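Aminoglycoside N(3)-acetyltransferase III (Serratia marcescens, PDB 7LAO) catalyses acetyl transfer from acetyl-CoA to the 3-amino group of 2-deoxystreptamine antibiotics such as gentamicin, kanamycin and tobramycin, conferring resistance to them. Local coordinates at residues L23-A28 against E149-H154; M58-W63 against P118-V123; R65-E70 against R83-F88; T187-M192 against V199-A204. All blocks are in the same frame, centred on the assembly; numbering follows the deposited sequence.

Contact 1: residues L23-A28 against E149-H154; sequences LIMVHA and ERFVGH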
# COMPACT_ATOMS: atom_id res chain seq x y z
N LEU A 23 -2.85 11.08 9.06
CA LEU A 23 -3.17 10.16 7.99
C LEU A 23 -2.08 9.08 7.95
O LEU A 23 -0.91 9.39 7.72
CB LEU A 23 -3.23 10.92 6.65
CG LEU A 23 -3.18 10.10 5.37
CD1 LEU A 23 -4.44 9.24 5.23
CD2 LEU A 23 -3.14 11.13 4.15
N ILE A 24 -2.45 7.83 8.23
CA ILE A 24 -1.51 6.73 8.39
C ILE A 24 -1.80 5.67 7.34
O ILE A 24 -2.92 5.14 7.27
CB ILE A 24 -1.61 6.15 9.81
CG1 ILE A 24 -1.34 7.27 10.81
CG2 ILE A 24 -0.56 5.02 10.01
CD1 ILE A 24 0.04 7.80 10.73
N MET A 25 -0.81 5.31 6.56
CA MET A 25 -0.88 4.11 5.75
C MET A 25 -0.12 3.02 6.49
O MET A 25 1.08 3.18 6.79
CB MET A 25 -0.27 4.33 4.37
CG MET A 25 -0.33 3.10 3.45
SD MET A 25 -0.08 3.57 1.66
CE MET A 25 -0.15 1.93 0.90
N VAL A 26 -0.80 1.90 6.77
CA VAL A 26 -0.24 0.83 7.61
C VAL A 26 0.14 -0.37 6.74
O VAL A 26 -0.67 -0.85 5.95
CB VAL A 26 -1.25 0.39 8.69
CG1 VAL A 26 -0.62 -0.60 9.73
CG2 VAL A 26 -1.92 1.57 9.36
N HIS A 27 1.34 -0.91 6.98
CA HIS A 27 1.70 -2.23 6.46
C HIS A 27 2.04 -3.07 7.68
O HIS A 27 2.93 -2.71 8.44
CB HIS A 27 2.90 -2.18 5.50
CG HIS A 27 2.78 -1.14 4.43
ND1 HIS A 27 2.14 -1.37 3.23
CD2 HIS A 27 3.20 0.15 4.38
CE1 HIS A 27 2.16 -0.28 2.49
NE2 HIS A 27 2.80 0.66 3.17
N ALA A 28 1.34 -4.18 7.88
CA ALA A 28 1.57 -4.92 9.12
C ALA A 28 1.87 -6.39 8.86
O ALA A 28 1.39 -6.98 7.88
CB ALA A 28 0.37 -4.85 10.08
N GLU A 149 -0.56 9.38 -4.69
CA GLU A 149 -0.24 10.79 -4.91
C GLU A 149 -0.99 11.66 -3.92
O GLU A 149 -0.44 12.62 -3.37
CB GLU A 149 -0.55 11.23 -6.36
CG GLU A 149 -0.54 12.78 -6.52
CD GLU A 149 -0.87 13.28 -7.94
OE1 GLU A 149 -0.36 14.37 -8.31
OE2 GLU A 149 -1.66 12.64 -8.66
N ARG A 150 -2.26 11.32 -3.64
CA ARG A 150 -3.02 12.15 -2.71
C ARG A 150 -2.63 11.87 -1.27
O ARG A 150 -2.71 12.77 -0.43
CB ARG A 150 -4.53 11.95 -2.97
CG ARG A 150 -4.87 12.43 -4.44
CD ARG A 150 -6.36 12.35 -4.80
NE ARG A 150 -6.83 10.96 -4.79
CZ ARG A 150 -6.75 10.10 -5.81
NH1 ARG A 150 -6.21 10.44 -6.96
NH2 ARG A 150 -7.23 8.90 -5.68
N PHE A 151 -2.26 10.63 -0.97
CA PHE A 151 -1.74 10.29 0.36
C PHE A 151 -0.51 11.13 0.68
O PHE A 151 -0.42 11.74 1.76
CB PHE A 151 -1.42 8.80 0.40
CG PHE A 151 -0.59 8.36 1.61
CD1 PHE A 151 -1.15 8.23 2.90
CD2 PHE A 151 0.73 8.04 1.44
CE1 PHE A 151 -0.34 7.79 4.00
CE2 PHE A 151 1.55 7.59 2.52
CZ PHE A 151 1.03 7.49 3.78
N VAL A 152 0.40 11.27 -0.30
CA VAL A 152 1.59 12.14 -0.12
C VAL A 152 1.18 13.60 -0.01
O VAL A 152 1.63 14.30 0.90
CB VAL A 152 2.58 11.95 -1.28
CG1 VAL A 152 3.77 12.94 -1.19
CG2 VAL A 152 3.03 10.51 -1.30
N GLY A 153 0.28 14.07 -0.92
CA GLY A 153 -0.13 15.48 -0.87
C GLY A 153 -0.84 15.88 0.41
O GLY A 153 -0.81 17.05 0.80
N HIS A 154 -1.50 14.94 1.09
CA HIS A 154 -2.17 15.24 2.34
C HIS A 154 -1.27 14.98 3.56
O HIS A 154 -1.77 14.96 4.69
CB HIS A 154 -3.48 14.41 2.44
CG HIS A 154 -4.58 14.99 1.59
ND1 HIS A 154 -5.36 16.03 2.03
CD2 HIS A 154 -4.96 14.73 0.32
CE1 HIS A 154 -6.20 16.38 1.06
NE2 HIS A 154 -5.96 15.62 -0.00

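Contact 2: residues M58-W63 against P118-V123; sequences MGYASW and PDASMV. With EPE (4-(2-hydroxyethyl)-1-piperazine ethanesulfonic acid), chain B.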
# COMPACT_ATOMS: atom_id res chain seq x y z
N MET A 58 -5.17 4.03 6.22
CA MET A 58 -5.15 3.59 4.84
C MET A 58 -4.35 2.31 4.71
O MET A 58 -3.38 2.06 5.45
CB MET A 58 -4.54 4.67 3.96
CG MET A 58 -4.55 4.37 2.48
SD MET A 58 -3.95 5.87 1.56
CE MET A 58 -3.77 5.21 -0.10
N GLY A 59 -4.72 1.50 3.73
CA GLY A 59 -4.04 0.23 3.56
C GLY A 59 -4.06 -0.17 2.11
O GLY A 59 -4.95 0.23 1.34
N TYR A 60 -3.10 -1.02 1.74
CA TYR A 60 -2.96 -1.50 0.37
C TYR A 60 -3.63 -2.86 0.27
O TYR A 60 -3.04 -3.88 0.62
CB TYR A 60 -1.48 -1.54 -0.00
CG TYR A 60 -1.10 -1.85 -1.41
CD1 TYR A 60 -2.03 -1.81 -2.47
CD2 TYR A 60 0.20 -2.21 -1.70
CE1 TYR A 60 -1.63 -2.12 -3.78
CE2 TYR A 60 0.61 -2.52 -2.98
CZ TYR A 60 -0.29 -2.46 -4.02
OH TYR A 60 0.13 -2.77 -5.29
N ALA A 61 -4.88 -2.87 -0.20
CA ALA A 61 -5.69 -4.08 -0.10
C ALA A 61 -5.50 -5.01 -1.30
O ALA A 61 -5.41 -6.23 -1.15
CB ALA A 61 -7.18 -3.72 0.04
N SER A 62 -5.51 -4.45 -2.50
CA SER A 62 -5.34 -5.25 -3.73
C SER A 62 -6.47 -6.28 -3.76
O SER A 62 -7.58 -6.01 -3.28
CB SER A 62 -3.93 -5.82 -3.81
OG SER A 62 -3.81 -6.72 -4.91
N TRP A 63 -6.23 -7.49 -4.26
CA TRP A 63 -7.31 -8.43 -4.49
C TRP A 63 -6.74 -9.85 -4.49
O TRP A 63 -5.74 -10.10 -5.16
CB TRP A 63 -7.99 -8.10 -5.83
CG TRP A 63 -9.24 -8.91 -6.20
CD1 TRP A 63 -10.05 -9.61 -5.37
CD2 TRP A 63 -9.77 -9.07 -7.53
NE1 TRP A 63 -11.08 -10.20 -6.10
CE2 TRP A 63 -10.93 -9.88 -7.42
CE3 TRP A 63 -9.38 -8.60 -8.79
CZ2 TRP A 63 -11.69 -10.24 -8.53
CZ3 TRP A 63 -10.15 -8.95 -9.89
CH2 TRP A 63 -11.29 -9.76 -9.75
N PRO A 118 -8.80 -2.87 -9.29
CA PRO A 118 -8.80 -4.17 -8.60
C PRO A 118 -7.40 -4.63 -8.21
O PRO A 118 -7.20 -5.08 -7.08
CB PRO A 118 -9.46 -5.11 -9.61
CG PRO A 118 -10.09 -4.21 -10.66
CD PRO A 118 -9.23 -2.99 -10.69
N ASP A 119 -6.42 -4.51 -9.10
CA ASP A 119 -5.11 -5.01 -8.73
C ASP A 119 -4.41 -4.11 -7.72
O ASP A 119 -3.66 -4.61 -6.87
CB ASP A 119 -4.25 -5.20 -9.98
CG ASP A 119 -2.93 -5.87 -9.67
OD1 ASP A 119 -2.88 -7.11 -9.53
OD2 ASP A 119 -1.96 -5.12 -9.52
N ALA A 120 -4.65 -2.80 -7.75
CA ALA A 120 -3.95 -1.88 -6.85
C ALA A 120 -4.88 -1.35 -5.77
O ALA A 120 -4.56 -0.36 -5.12
CB ALA A 120 -3.35 -0.73 -7.64
N SER A 121 -6.01 -2.00 -5.56
CA SER A 121 -7.06 -1.49 -4.68
C SER A 121 -6.55 -1.03 -3.32
O SER A 121 -5.74 -1.70 -2.66
CB SER A 121 -8.11 -2.58 -4.51
OG SER A 121 -9.13 -2.16 -3.65
N MET A 122 -7.06 0.11 -2.88
CA MET A 122 -6.68 0.70 -1.60
C MET A 122 -7.91 0.79 -0.71
O MET A 122 -9.01 0.97 -1.20
CB MET A 122 -6.11 2.11 -1.77
CG MET A 122 -4.95 2.18 -2.71
SD MET A 122 -3.39 1.74 -1.89
CE MET A 122 -2.35 1.78 -3.34
N VAL A 123 -7.71 0.67 0.61
CA VAL A 123 -8.79 0.83 1.57
C VAL A 123 -8.41 2.05 2.39
O VAL A 123 -7.22 2.25 2.70
CB VAL A 123 -9.01 -0.43 2.46
CG1 VAL A 123 -7.66 -0.85 3.19
CG2 VAL A 123 -10.05 -0.17 3.51
N1 EPE B . -0.02 -7.88 -7.07
C2 EPE B . 1.09 -7.61 -8.01
C3 EPE B . 0.92 -6.34 -8.84
N4 EPE B . 0.52 -5.20 -8.04
C5 EPE B . -0.06 -5.43 -6.74
C6 EPE B . -0.86 -6.71 -6.75
C7 EPE B . 1.13 -3.91 -8.32
C8 EPE B . 0.25 -3.02 -9.18
O8 EPE B . -0.92 -2.75 -8.45
C9 EPE B . -0.87 -8.90 -7.66
C10 EPE B . -0.77 -10.16 -6.82
S EPE B . -1.25 -11.56 -7.84
O1S EPE B . -2.72 -11.65 -7.84
O2S EPE B . -0.71 -12.79 -7.27
O3S EPE B . -0.72 -11.33 -9.19

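Contact 3: residues R65-E70 against R83-F88; sequences RSPYEE and RRWPPF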
# COMPACT_ATOMS: atom_id res chain seq x y z
N ARG A 65 -7.92 -12.38 -5.99
CA ARG A 65 -8.16 -13.04 -7.28
C ARG A 65 -7.82 -12.11 -8.44
O ARG A 65 -8.49 -12.10 -9.48
CB ARG A 65 -9.61 -13.52 -7.40
CG ARG A 65 -10.01 -14.62 -6.41
CD ARG A 65 -9.19 -15.89 -6.60
NE ARG A 65 -8.79 -16.06 -8.00
CZ ARG A 65 -7.66 -16.62 -8.40
NH1 ARG A 65 -6.79 -17.09 -7.51
NH2 ARG A 65 -7.40 -16.71 -9.70
N SER A 66 -6.78 -11.32 -8.30
CA SER A 66 -6.39 -10.44 -9.39
C SER A 66 -5.75 -11.26 -10.51
O SER A 66 -4.97 -12.17 -10.22
CB SER A 66 -5.44 -9.37 -8.88
OG SER A 66 -4.68 -8.80 -9.93
N PRO A 67 -6.10 -11.01 -11.79
CA PRO A 67 -5.46 -11.72 -12.91
C PRO A 67 -4.25 -10.99 -13.47
O PRO A 67 -4.09 -10.84 -14.69
CB PRO A 67 -6.60 -11.79 -13.94
CG PRO A 67 -7.34 -10.54 -13.72
CD PRO A 67 -7.27 -10.24 -12.24
N TYR A 68 -3.37 -10.53 -12.57
CA TYR A 68 -2.21 -9.74 -12.97
C TYR A 68 -1.23 -10.56 -13.80
O TYR A 68 -0.86 -10.17 -14.92
CB TYR A 68 -1.50 -9.16 -11.74
CG TYR A 68 -0.22 -8.41 -12.06
CD1 TYR A 68 -0.26 -7.10 -12.52
CD2 TYR A 68 1.04 -9.02 -11.91
CE1 TYR A 68 0.91 -6.39 -12.81
CE2 TYR A 68 2.22 -8.33 -12.21
CZ TYR A 68 2.15 -7.01 -12.65
OH TYR A 68 3.30 -6.31 -12.96
N GLU A 69 -0.77 -11.69 -13.27
CA GLU A 69 0.23 -12.44 -14.01
C GLU A 69 -0.41 -13.18 -15.18
O GLU A 69 0.19 -13.30 -16.25
CB GLU A 69 0.98 -13.39 -13.08
CG GLU A 69 2.49 -13.43 -13.34
CD GLU A 69 2.87 -14.39 -14.47
OE1 GLU A 69 1.96 -15.02 -15.07
OE2 GLU A 69 4.08 -14.53 -14.75
N GLU A 70 -1.64 -13.64 -14.99
CA GLU A 70 -2.35 -14.36 -16.04
C GLU A 70 -2.58 -13.50 -17.28
O GLU A 70 -2.87 -14.05 -18.35
CB GLU A 70 -3.69 -14.87 -15.49
CG GLU A 70 -3.56 -15.81 -14.30
CD GLU A 70 -3.51 -15.08 -12.96
OE1 GLU A 70 -3.15 -13.88 -12.94
OE2 GLU A 70 -3.83 -15.72 -11.93
N ARG A 83 -13.88 -17.06 -19.01
CA ARG A 83 -14.17 -15.76 -18.42
C ARG A 83 -15.14 -15.82 -17.25
O ARG A 83 -15.84 -14.85 -16.98
CB ARG A 83 -14.69 -14.77 -19.47
CG ARG A 83 -13.97 -13.44 -19.38
CD ARG A 83 -12.57 -13.62 -19.98
NE ARG A 83 -11.67 -12.49 -19.76
CZ ARG A 83 -10.70 -12.15 -20.61
NH1 ARG A 83 -10.54 -12.83 -21.73
NH2 ARG A 83 -9.91 -11.11 -20.36
N ARG A 84 -15.18 -16.93 -16.51
CA ARG A 84 -15.90 -16.88 -15.25
C ARG A 84 -15.00 -16.45 -14.10
O ARG A 84 -15.23 -16.83 -12.94
CB ARG A 84 -16.56 -18.21 -14.95
CG ARG A 84 -17.71 -18.03 -13.99
CD ARG A 84 -19.02 -18.18 -14.74
NE ARG A 84 -19.07 -19.49 -15.36
CZ ARG A 84 -19.39 -19.71 -16.63
NH1 ARG A 84 -19.70 -18.68 -17.42
NH2 ARG A 84 -19.40 -20.94 -17.11
N TRP A 85 -13.98 -15.67 -14.40
CA TRP A 85 -13.22 -15.01 -13.36
C TRP A 85 -14.15 -14.19 -12.48
O TRP A 85 -14.96 -13.42 -13.01
CB TRP A 85 -12.15 -14.11 -13.97
CG TRP A 85 -11.00 -13.89 -13.06
CD1 TRP A 85 -10.96 -13.06 -11.98
CD2 TRP A 85 -9.72 -14.53 -13.13
NE1 TRP A 85 -9.72 -13.13 -11.38
CE2 TRP A 85 -8.95 -14.03 -12.06
CE3 TRP A 85 -9.16 -15.47 -13.99
CZ2 TRP A 85 -7.64 -14.45 -11.84
CZ3 TRP A 85 -7.86 -15.88 -13.77
CH2 TRP A 85 -7.11 -15.37 -12.70
N PRO A 86 -14.09 -14.33 -11.16
CA PRO A 86 -15.00 -13.59 -10.27
C PRO A 86 -14.87 -12.09 -10.47
O PRO A 86 -13.75 -11.57 -10.59
CB PRO A 86 -14.55 -14.01 -8.87
CG PRO A 86 -13.19 -14.58 -9.05
CD PRO A 86 -13.18 -15.21 -10.40
N PRO A 87 -15.99 -11.37 -10.52
CA PRO A 87 -15.91 -9.92 -10.66
C PRO A 87 -15.36 -9.27 -9.40
O PRO A 87 -15.52 -9.77 -8.28
CB PRO A 87 -17.37 -9.51 -10.91
CG PRO A 87 -18.08 -10.79 -11.35
CD PRO A 87 -17.37 -11.88 -10.60
N PHE A 88 -14.69 -8.15 -9.60
CA PHE A 88 -14.12 -7.42 -8.47
C PHE A 88 -15.22 -6.58 -7.85
O PHE A 88 -15.63 -5.57 -8.42
CB PHE A 88 -12.94 -6.56 -8.91
CG PHE A 88 -12.38 -5.73 -7.81
CD1 PHE A 88 -11.71 -6.31 -6.76
CD2 PHE A 88 -12.55 -4.35 -7.81
CE1 PHE A 88 -11.19 -5.54 -5.74
CE2 PHE A 88 -12.03 -3.58 -6.79
CZ PHE A 88 -11.36 -4.17 -5.76

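Contact 4: residues T187-M192 against V199-A204; sequences TYEMPM and VRWELA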
# COMPACT_ATOMS: atom_id res chain seq x y z
N THR A 187 2.13 -4.32 -18.97
CA THR A 187 0.74 -4.28 -19.40
C THR A 187 -0.01 -5.49 -18.87
O THR A 187 0.53 -6.61 -18.87
CB THR A 187 0.61 -4.25 -20.93
OG1 THR A 187 1.21 -5.43 -21.50
CG2 THR A 187 1.35 -3.06 -21.42
N TYR A 188 -1.24 -5.28 -18.45
CA TYR A 188 -2.09 -6.38 -18.04
C TYR A 188 -3.54 -5.97 -18.29
O TYR A 188 -3.81 -4.88 -18.80
CB TYR A 188 -1.84 -6.75 -16.57
CG TYR A 188 -1.90 -5.56 -15.65
CD1 TYR A 188 -3.11 -5.17 -15.08
CD2 TYR A 188 -0.76 -4.81 -15.37
CE1 TYR A 188 -3.18 -4.08 -14.25
CE2 TYR A 188 -0.83 -3.70 -14.53
CZ TYR A 188 -2.05 -3.34 -13.97
OH TYR A 188 -2.15 -2.26 -13.14
N GLU A 189 -4.46 -6.88 -17.96
CA GLU A 189 -5.89 -6.62 -18.14
C GLU A 189 -6.65 -6.90 -16.85
O GLU A 189 -6.29 -7.80 -16.09
CB GLU A 189 -6.49 -7.45 -19.29
CG GLU A 189 -6.36 -6.78 -20.67
CD GLU A 189 -7.10 -7.53 -21.79
OE1 GLU A 189 -6.60 -7.50 -22.94
OE2 GLU A 189 -8.17 -8.14 -21.53
N MET A 190 -7.71 -6.12 -16.62
CA MET A 190 -8.53 -6.21 -15.42
C MET A 190 -10.01 -6.13 -15.76
O MET A 190 -10.41 -5.32 -16.61
CB MET A 190 -8.20 -5.11 -14.40
CG MET A 190 -6.74 -4.99 -13.92
SD MET A 190 -6.14 -6.37 -12.91
CE MET A 190 -7.40 -6.55 -11.69
N PRO A 191 -10.85 -6.93 -15.08
CA PRO A 191 -12.31 -6.81 -15.24
C PRO A 191 -12.86 -5.55 -14.59
O PRO A 191 -12.95 -5.45 -13.36
CB PRO A 191 -12.83 -8.08 -14.53
CG PRO A 191 -11.80 -8.38 -13.50
CD PRO A 191 -10.48 -7.96 -14.09
N MET A 192 -13.25 -4.58 -15.42
CA MET A 192 -13.88 -3.34 -14.97
C MET A 192 -15.41 -3.48 -14.92
O MET A 192 -15.97 -4.53 -15.24
CB MET A 192 -13.47 -2.18 -15.88
CG MET A 192 -12.02 -1.78 -15.79
SD MET A 192 -11.46 -1.39 -14.11
CE MET A 192 -10.61 -2.89 -13.81
N VAL A 199 -19.17 -6.76 -16.75
CA VAL A 199 -17.73 -6.86 -16.87
C VAL A 199 -17.32 -6.45 -18.27
O VAL A 199 -17.88 -6.92 -19.27
CB VAL A 199 -17.28 -8.29 -16.55
CG1 VAL A 199 -15.81 -8.43 -16.79
CG2 VAL A 199 -17.65 -8.67 -15.12
N ARG A 200 -16.33 -5.57 -18.34
CA ARG A 200 -15.62 -5.28 -19.57
C ARG A 200 -14.14 -5.33 -19.24
O ARG A 200 -13.65 -4.51 -18.45
CB ARG A 200 -16.04 -3.92 -20.15
CG ARG A 200 -17.57 -3.71 -20.20
CD ARG A 200 -18.09 -3.52 -21.64
NE ARG A 200 -17.82 -4.69 -22.49
CZ ARG A 200 -17.81 -4.66 -23.82
NH1 ARG A 200 -18.03 -3.53 -24.48
NH2 ARG A 200 -17.55 -5.78 -24.50
N TRP A 201 -13.45 -6.33 -19.79
CA TRP A 201 -12.02 -6.43 -19.56
C TRP A 201 -11.31 -5.31 -20.27
O TRP A 201 -11.50 -5.07 -21.47
CB TRP A 201 -11.44 -7.76 -20.02
CG TRP A 201 -11.77 -8.77 -19.04
CD1 TRP A 201 -13.00 -9.31 -18.83
CD2 TRP A 201 -10.89 -9.36 -18.07
NE1 TRP A 201 -12.95 -10.22 -17.82
CE2 TRP A 201 -11.67 -10.27 -17.33
CE3 TRP A 201 -9.53 -9.23 -17.78
CZ2 TRP A 201 -11.13 -11.04 -16.31
CZ3 TRP A 201 -9.00 -10.00 -16.76
CH2 TRP A 201 -9.80 -10.90 -16.04
N GLU A 202 -10.51 -4.60 -19.51
CA GLU A 202 -9.90 -3.41 -20.00
C GLU A 202 -8.45 -3.51 -19.67
O GLU A 202 -8.00 -4.22 -18.79
CB GLU A 202 -10.47 -2.19 -19.35
CG GLU A 202 -10.58 -1.01 -20.25
CD GLU A 202 -11.42 0.05 -19.60
OE1 GLU A 202 -10.86 0.82 -18.78
OE2 GLU A 202 -12.64 0.07 -19.85
N LEU A 203 -7.72 -2.74 -20.36
CA LEU A 203 -6.32 -2.95 -20.37
C LEU A 203 -5.63 -1.82 -19.64
O LEU A 203 -6.06 -0.67 -19.71
CB LEU A 203 -5.80 -3.04 -21.81
CG LEU A 203 -4.29 -3.19 -21.98
CD1 LEU A 203 -3.81 -4.49 -21.35
CD2 LEU A 203 -3.90 -3.12 -23.45
N ALA A 204 -4.56 -2.16 -18.91
CA ALA A 204 -3.70 -1.17 -18.29
C ALA A 204 -2.29 -1.21 -18.86
O ALA A 204 -1.79 -2.27 -19.28
CB ALA A 204 -3.64 -1.38 -16.77

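Contact 1: residues L23-A28 against E149-H154
Phe-151 reaches from its helix to the strand and is met there by Met-25 and Leu-23, with no hydrogen bond joining the two segments. The sulfur of Met-25 lies over one face of the phenyl ring, SD 4.5 Å from the ring centroid of Phe-151 and only 11° off the normal, a Met-aromatic contact. The root of the same side chain touches the far end of the ring, Met-25 CB standing 3.5 Å from Phe-151 CZ. Leu-23 approaches the ring obliquely, and its CG is 3.7 Å from Phe-151 CD1. The second methyl of this leucine, CD2, is shared between two partners on the helix, lying 3.7 Å from both Phe-151 O and His-154 CB. His-154 is the first residue to leave the helical conformation, so Leu-23 touches the C-terminal end of the helix.

The placement of the ring begins at its first torsion: CG of Phe-151 is anti to the backbone N (chi1 167°), which starts the side chain on its way to the strand. Backbone bonds from Gly-153 N to Glu-149 O and from His-154 N to Arg-150 O hold the last turn from which it springs. The arrangement is helix-on-sheet packing, with segment axes 9.8 Å apart at closest approach. Strand 23-28 is hydrogen-bonded to strands 56-60 and 157-161, while Phe-151 also touches Met-58 on the former and Val-170 on helix 170-177, so its side chain touches both the sheet and that second helix.

Contact 2: residues M58-W63 against P118-V123
Tyr-60 and Met-122 face each other as a non-hydrogen-bonded pair of an antiparallel strand pairing, their side chains on the same face of the mixed sheet. The bend of the methionine at chi2 (-83°) sets SD beside the tyrosine, 4.8 Å from the centroid of the Tyr-60 ring and oblique to it, a Met-aromatic contact. The methyl CE of Met-122 touches Tyr-60 CD1 at 3.7 Å. Met-58, extended beyond CG, brings its own CE to 3.9 Å from Met-122 SD. The next pair, Gly-59 with Val-123, is closed by two backbone hydrogen bonds, and Val-123 CG1 packs against the glycine.

Past the strands, Ser-121 O receives a straight bond from Ser-62 N (2.8 Å, 176°) and a weak one from Ala-61 N. Trp-63 then crosses Pro-118 obliquely, CE3 3.6 Å from Pro-118 CB. A HEPES molecule, probably from the crystallisation liquor, sits beside Asp-119, Tyr-60 and Ser-62. Its hydroxyl O8 and ring nitrogen N4 both donate to Asp-119 OD2, at 2.8 and 2.9 Å; Asp-119 OD1 is engaged by Ser-66 OG, a second partner for the carboxylate. The aspartate backbone is held as well, for Ser-62 OG, anti to its own N, donates to Asp-119 O at 2.9 Å.

Contact 3: residues R65-E70 against R83-F88
The indole of Trp-85 lies against Pro-67 with one face and meets Arg-65 and Glu-70 as well, in a long irregular excursion of the chain between strand 56-60 and helix 102-108. Pro-67 CB sits over the six-membered ring, 3.8 Å from its centroid and 21° off the normal, a CH-pi contact displaced toward the rim. At the edge, near the ring plane, Trp-85 NE1 donates to Arg-65 O; the modelled separation of 2.5 Å is very short, so the length itself is doubtful. Glu-70 OE2 also comes in at the edge, 3.4 Å from Trp-85 CH2, with the carboxylate almost perpendicular to the indole (88°).

The guanidinium of Arg-65 approaches from the side of the ring plane opposite Pro-67. Its chain, bent at chi2 and chi3, crosses the indole at about a right angle, and the two planes are 38° apart. NH2 of Arg-65 is 3.1 Å from Trp-85 CZ2. Pro-67 also touches Met-190 and Pro-191 of strand 185-192, which places it between the indole and that strand. Beside the indole, Pro-86 CG touches Arg-65 CB at 4.1 Å.

Contact 4: residues T187-M192 against V199-A204
Glu-202 O accepts a hydrogen bond from Met-190 N (2.9 Å, 166° at the hydrogen), the donor standing nearly along the C=O axis, and the same oxygen takes a CA-H...O contact from Glu-189 CA at 3.3 Å. The two strands form a beta hairpin, with Met-190 and Glu-202 at its central hydrogen-bonded pair; the return bond runs from Glu-202 N to Met-190 O. Toward the turn, the bonds between Met-192 and Arg-200 are longer, and in both the donor stands above the carbonyl plane.

Trp-201 and Pro-191 pack together on the face that also carries Glu-189 and Leu-203. They lie side by side and point the same way, with Pro-191 CD 3.7 Å from the centroid of the six-membered ring of Trp-201, a CH-pi contact only 15° off the normal. Arg-83 makes a cation-pi contact from the opposite side of the indole, although that arginine is poorly ordered. Glu-189 crosses the tryptophan at about a right angle, its OE2 3.6 Å from Trp-201 CB; the ion pair of this oxygen with Arg-83 is long and weak.

On the other face, Ala-204 CB covers one side of the Tyr-188 ring, 4.0 Å from its centroid, while Tyr-68 meets the tyrosine from outside the hairpin. Back on the face of Trp-201, near the turn, Val-199 CG1 rests on Pro-191 CB at 3.8 Å.

From the N terminus, strand 23-28 opens contact 1, which closes only at the end of helix 147-153. Inside that long loop, contact 2 opens at 58-63 and closes at 118-123, and within it in turn lies contact 3, a short closure of 65-70 on 83-88. The three are thus nested, and none crosses another; contact 4, the hairpin, follows in series. Contacts 1 and 2 share the mixed sheet through neighbouring strands 23-28 and 56-60. Contact 2 reaches outward through Asp-119 to Ser-66 of contact 3 and through Pro-118 to Met-190 of contact 4. Contacts 3 and 4, with centres about 9 Å apart, join the excursion loop to the hairpin.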